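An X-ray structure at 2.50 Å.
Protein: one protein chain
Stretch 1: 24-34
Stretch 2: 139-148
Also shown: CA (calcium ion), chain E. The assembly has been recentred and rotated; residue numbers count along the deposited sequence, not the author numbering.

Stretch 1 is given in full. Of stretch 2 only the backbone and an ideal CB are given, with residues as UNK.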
# COMPACT_ATOMS: atom_id res chain seq x y z
N SER A 24 8.81 -5.14 -4.88
CA SER A 24 9.31 -4.41 -6.04
C SER A 24 8.43 -3.21 -6.37
O SER A 24 8.92 -2.16 -6.79
CB SER A 24 9.41 -5.35 -7.24
OG SER A 24 10.15 -6.51 -6.91
N ILE A 25 7.11 -3.36 -6.19
CA ILE A 25 6.21 -2.22 -6.37
C ILE A 25 6.50 -1.14 -5.34
O ILE A 25 6.51 0.05 -5.65
CB ILE A 25 4.74 -2.69 -6.30
CG1 ILE A 25 4.48 -3.78 -7.33
CG2 ILE A 25 3.80 -1.52 -6.52
CD1 ILE A 25 3.16 -4.50 -7.13
N ALA A 26 6.74 -1.55 -4.09
CA ALA A 26 7.05 -0.58 -3.04
C ALA A 26 8.33 0.18 -3.35
O ALA A 26 8.43 1.38 -3.06
CB ALA A 26 7.15 -1.29 -1.69
N ASP A 27 9.32 -0.49 -3.94
CA ASP A 27 10.57 0.17 -4.29
C ASP A 27 10.36 1.22 -5.38
O ASP A 27 10.93 2.31 -5.32
CB ASP A 27 11.61 -0.86 -4.72
CG ASP A 27 12.06 -1.75 -3.59
OD1 ASP A 27 11.96 -1.32 -2.42
OD2 ASP A 27 12.52 -2.88 -3.86
N LEU A 28 9.54 0.89 -6.38
CA LEU A 28 9.29 1.84 -7.46
C LEU A 28 8.56 3.08 -6.95
O LEU A 28 8.89 4.21 -7.33
CB LEU A 28 8.49 1.17 -8.58
CG LEU A 28 9.21 0.10 -9.40
CD1 LEU A 28 8.21 -0.75 -10.17
CD2 LEU A 28 10.21 0.74 -10.36
N ILE A 29 7.56 2.89 -6.08
CA ILE A 29 6.80 4.02 -5.57
C ILE A 29 7.68 4.94 -4.73
O ILE A 29 7.57 6.17 -4.81
CB ILE A 29 5.58 3.52 -4.78
CG1 ILE A 29 4.65 2.71 -5.69
CG2 ILE A 29 4.83 4.69 -4.15
CD1 ILE A 29 3.63 1.89 -4.93
N LYS A 30 8.57 4.36 -3.92
CA LYS A 30 9.44 5.17 -3.08
C LYS A 30 10.36 6.05 -3.92
O LYS A 30 10.56 7.23 -3.60
CB LYS A 30 10.27 4.27 -2.16
CG LYS A 30 11.53 4.93 -1.63
CD LYS A 30 12.25 4.06 -0.62
CE LYS A 30 13.53 4.72 -0.14
NZ LYS A 30 13.28 6.13 0.27
N VAL A 31 10.92 5.50 -4.99
CA VAL A 31 11.85 6.26 -5.82
C VAL A 31 11.15 7.45 -6.46
O VAL A 31 11.71 8.56 -6.52
CB VAL A 31 12.49 5.33 -6.88
CG1 VAL A 31 13.13 6.14 -7.98
CG2 VAL A 31 13.51 4.42 -6.22
N SER A 32 9.92 7.25 -6.95
CA SER A 32 9.15 8.38 -7.47
C SER A 32 8.88 9.41 -6.38
O SER A 32 9.06 10.61 -6.59
CB SER A 32 7.83 7.88 -8.06
OG SER A 32 6.93 8.96 -8.28
N LEU A 33 8.46 8.94 -5.20
CA LEU A 33 8.22 9.85 -4.08
C LEU A 33 9.51 10.48 -3.58
O LEU A 33 9.45 11.51 -2.90
CB LEU A 33 7.53 9.10 -2.94
CG LEU A 33 6.07 8.71 -3.16
CD1 LEU A 33 5.55 7.94 -1.96
CD2 LEU A 33 5.22 9.95 -3.42
N ASP A 34 10.67 9.89 -3.89
CA ASP A 34 11.94 10.52 -3.54
C ASP A 34 12.19 11.76 -4.40
O ASP A 34 12.71 12.76 -3.92
CB ASP A 34 13.09 9.53 -3.71
CG ASP A 34 13.20 8.56 -2.56
OD1 ASP A 34 12.63 8.83 -1.48
OD2 ASP A 34 13.85 7.51 -2.74
N UNK A 139 3.79 -2.03 -16.64
CA UNK A 139 3.68 -2.17 -15.19
C UNK A 139 4.49 -1.10 -14.48
O UNK A 139 4.04 -0.52 -13.49
CB UNK A 139 4.14 -3.56 -14.75
N UNK A 140 5.70 -0.82 -14.98
CA UNK A 140 6.52 0.25 -14.42
C UNK A 140 5.82 1.59 -14.60
O UNK A 140 5.87 2.46 -13.72
CB UNK A 140 7.90 0.28 -15.08
N UNK A 141 5.15 1.78 -15.74
CA UNK A 141 4.42 3.03 -15.96
C UNK A 141 3.15 3.10 -15.13
O UNK A 141 2.70 4.19 -14.78
CB UNK A 141 4.08 3.19 -17.44
N UNK A 142 2.56 1.95 -14.79
CA UNK A 142 1.43 1.94 -13.87
C UNK A 142 1.85 2.43 -12.49
O UNK A 142 1.17 3.26 -11.88
CB UNK A 142 0.83 0.54 -13.77
N UNK A 143 2.98 1.92 -11.99
CA UNK A 143 3.49 2.37 -10.70
C UNK A 143 3.92 3.83 -10.75
O UNK A 143 3.70 4.58 -9.80
CB UNK A 143 4.66 1.49 -10.26
N UNK A 144 4.53 4.25 -11.87
CA UNK A 144 4.99 5.63 -11.99
C UNK A 144 3.82 6.61 -11.96
O UNK A 144 3.91 7.67 -11.33
CB UNK A 144 5.79 5.81 -13.28
N UNK A 145 2.72 6.27 -12.64
CA UNK A 145 1.56 7.15 -12.63
C UNK A 145 0.89 7.18 -11.26
O UNK A 145 0.44 8.24 -10.80
CB UNK A 145 0.55 6.71 -13.70
N UNK A 146 0.81 6.02 -10.60
CA UNK A 146 0.17 5.96 -9.29
C UNK A 146 0.92 6.80 -8.27
O UNK A 146 0.31 7.58 -7.52
CB UNK A 146 0.08 4.51 -8.81
N UNK A 147 2.25 6.67 -8.22
CA UNK A 147 3.03 7.40 -7.23
C UNK A 147 3.03 8.90 -7.48
O UNK A 147 3.05 9.69 -6.53
CB UNK A 147 4.47 6.88 -7.21
N UNK A 148 3.01 9.31 -8.75
CA UNK A 148 3.03 10.74 -9.07
C UNK A 148 1.70 11.39 -8.68
O UNK A 148 1.68 12.49 -8.13
CB UNK A 148 3.31 10.95 -10.56
CA CA E . 3.38 -7.91 -14.31

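Both stretches are helical. Their axes come within 8.8 Å and cross at -47°, and the backbones are nearest where the CA of Ile 29 lies 5.3 Å from the CA of position 147. Every position of stretch 2 has helical phi and psi, so backbone angles favour ordinary helix formers and do little to separate them.

Position 139 points sideways, and its ideal CB has no atom of stretch 1 within 5.5 Å. The calcium ion lies on its side, which favours an oxygen-bearing side chain such as Asp or Glu. The residue is Asp 139. Its OD1 binds the calcium (CA) at 2.4 Å.

Position 140 also points sideways, with its ideal CB 5.0 Å from Leu 28 CD1. A medium apolar side chain could reach that leucine, though the space is open enough for others. The residue is Val 140, chi1 t. Its CG1 lies 4.5 Å from Leu 28 CD2, a loose contact.

Positions 141 and 142 are out of reach of stretch 1, so many residues would suit, polar ones included. They are Glu 141 and Lys 142. Lys 142 NZ makes a long salt bridge of 4.0 Å to Asp 139 OD2, one helical turn back.

Position 143 points toward stretch 1. Its ideal CB is 4.2 Å from Leu 28 CB, 4.7 Å from Ile 29 CG1 and 4.9 Å from Ile 25 CG2. The surroundings are apolar and the helix is near, so a small or medium side chain such as Ala, Cys or Val is plausible. The residue is Cys 143, chi1 m. This rotamer carries SG to 3.9 Å from both Ile 25 CG2 and Leu 28 CD1, so the sulfur packs against two aliphatic side chains.

Position 144 points away, and stretch 1 offers its CB nothing within 5.5 Å. A small or polar residue would serve, among others. Ser 144 is found. Its OG comes no closer to stretch 1 than 5.4 Å, to Ser 32 OG.

Position 145 points away too and suits polar residues. It is Asn 145, which makes no contact with stretch 1.

Position 146 points sideways, with its ideal CB beyond 5.5 Å of stretch 1. Only a longer side chain could come back to Ile 29; Leu, Met or an aromatic would be reasonable. The residue is Phe 146, chi1 t. Its ring meets Ile 29 obliquely, with CD2 4.4 Å from Ile 29 CD1.

Position 147 points toward stretch 1 at the closest backbone approach. The ideal CB is already 3.4 Å from Ser 32 OG and 3.8 Å from Ile 29 CG2. Little room remains beyond it, so Ala or Gly fits best. The residue is Ala 147. Its methyl fills the gap, while its backbone O lies 3.8 Å from Leu 33 CD2.

Position 148 points sideways, with its ideal CB 4.7 Å from Ser 32 OG. Several side chains, polar or aliphatic, could pass this serine. Ile 148 does so, with CG1 3.7 Å from Ser 32 OG. No hydrogen bond joins the two stretches.

Stretch 2, residues 139-148: DVEKCSNFAI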
# COMPACT_ATOMS: atom_id res chain seq x y z
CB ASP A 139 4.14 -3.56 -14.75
CG ASP A 139 2.99 -4.53 -14.60
OD1 ASP A 139 3.18 -5.58 -13.94
OD2 ASP A 139 1.89 -4.26 -15.13
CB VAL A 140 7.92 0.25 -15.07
CG1 VAL A 140 8.75 1.41 -14.56
CG2 VAL A 140 8.61 -1.08 -14.80
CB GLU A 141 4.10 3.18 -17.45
CG GLU A 141 5.28 3.66 -18.28
CD GLU A 141 4.85 4.41 -19.53
OE1 GLU A 141 3.94 3.93 -20.23
OE2 GLU A 141 5.43 5.48 -19.80
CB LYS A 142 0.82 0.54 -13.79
CG LYS A 142 -0.22 0.24 -14.85
CD LYS A 142 -0.50 -1.26 -14.94
CE LYS A 142 -1.43 -1.72 -13.83
NZ LYS A 142 -1.77 -3.16 -13.95
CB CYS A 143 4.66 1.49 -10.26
SG CYS A 143 4.30 -0.28 -10.19
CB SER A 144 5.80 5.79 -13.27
OG SER A 144 6.36 7.09 -13.35
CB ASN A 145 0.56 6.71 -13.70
CG ASN A 145 1.12 6.81 -15.10
OD1 ASN A 145 2.03 7.60 -15.37
ND2 ASN A 145 0.59 6.01 -16.02
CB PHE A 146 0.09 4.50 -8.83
CG PHE A 146 -0.55 4.32 -7.48
CD1 PHE A 146 -1.93 4.24 -7.36
CD2 PHE A 146 0.22 4.22 -6.34
CE1 PHE A 146 -2.52 4.07 -6.12
CE2 PHE A 146 -0.37 4.05 -5.10
CZ PHE A 146 -1.74 3.98 -4.99
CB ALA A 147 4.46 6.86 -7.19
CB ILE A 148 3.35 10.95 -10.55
CG1 ILE A 148 4.84 10.70 -10.81
CG2 ILE A 148 2.97 12.35 -11.00
CD1 ILE A 148 5.21 10.61 -12.27
O HOH W 1 4.09 -10.24 -14.68
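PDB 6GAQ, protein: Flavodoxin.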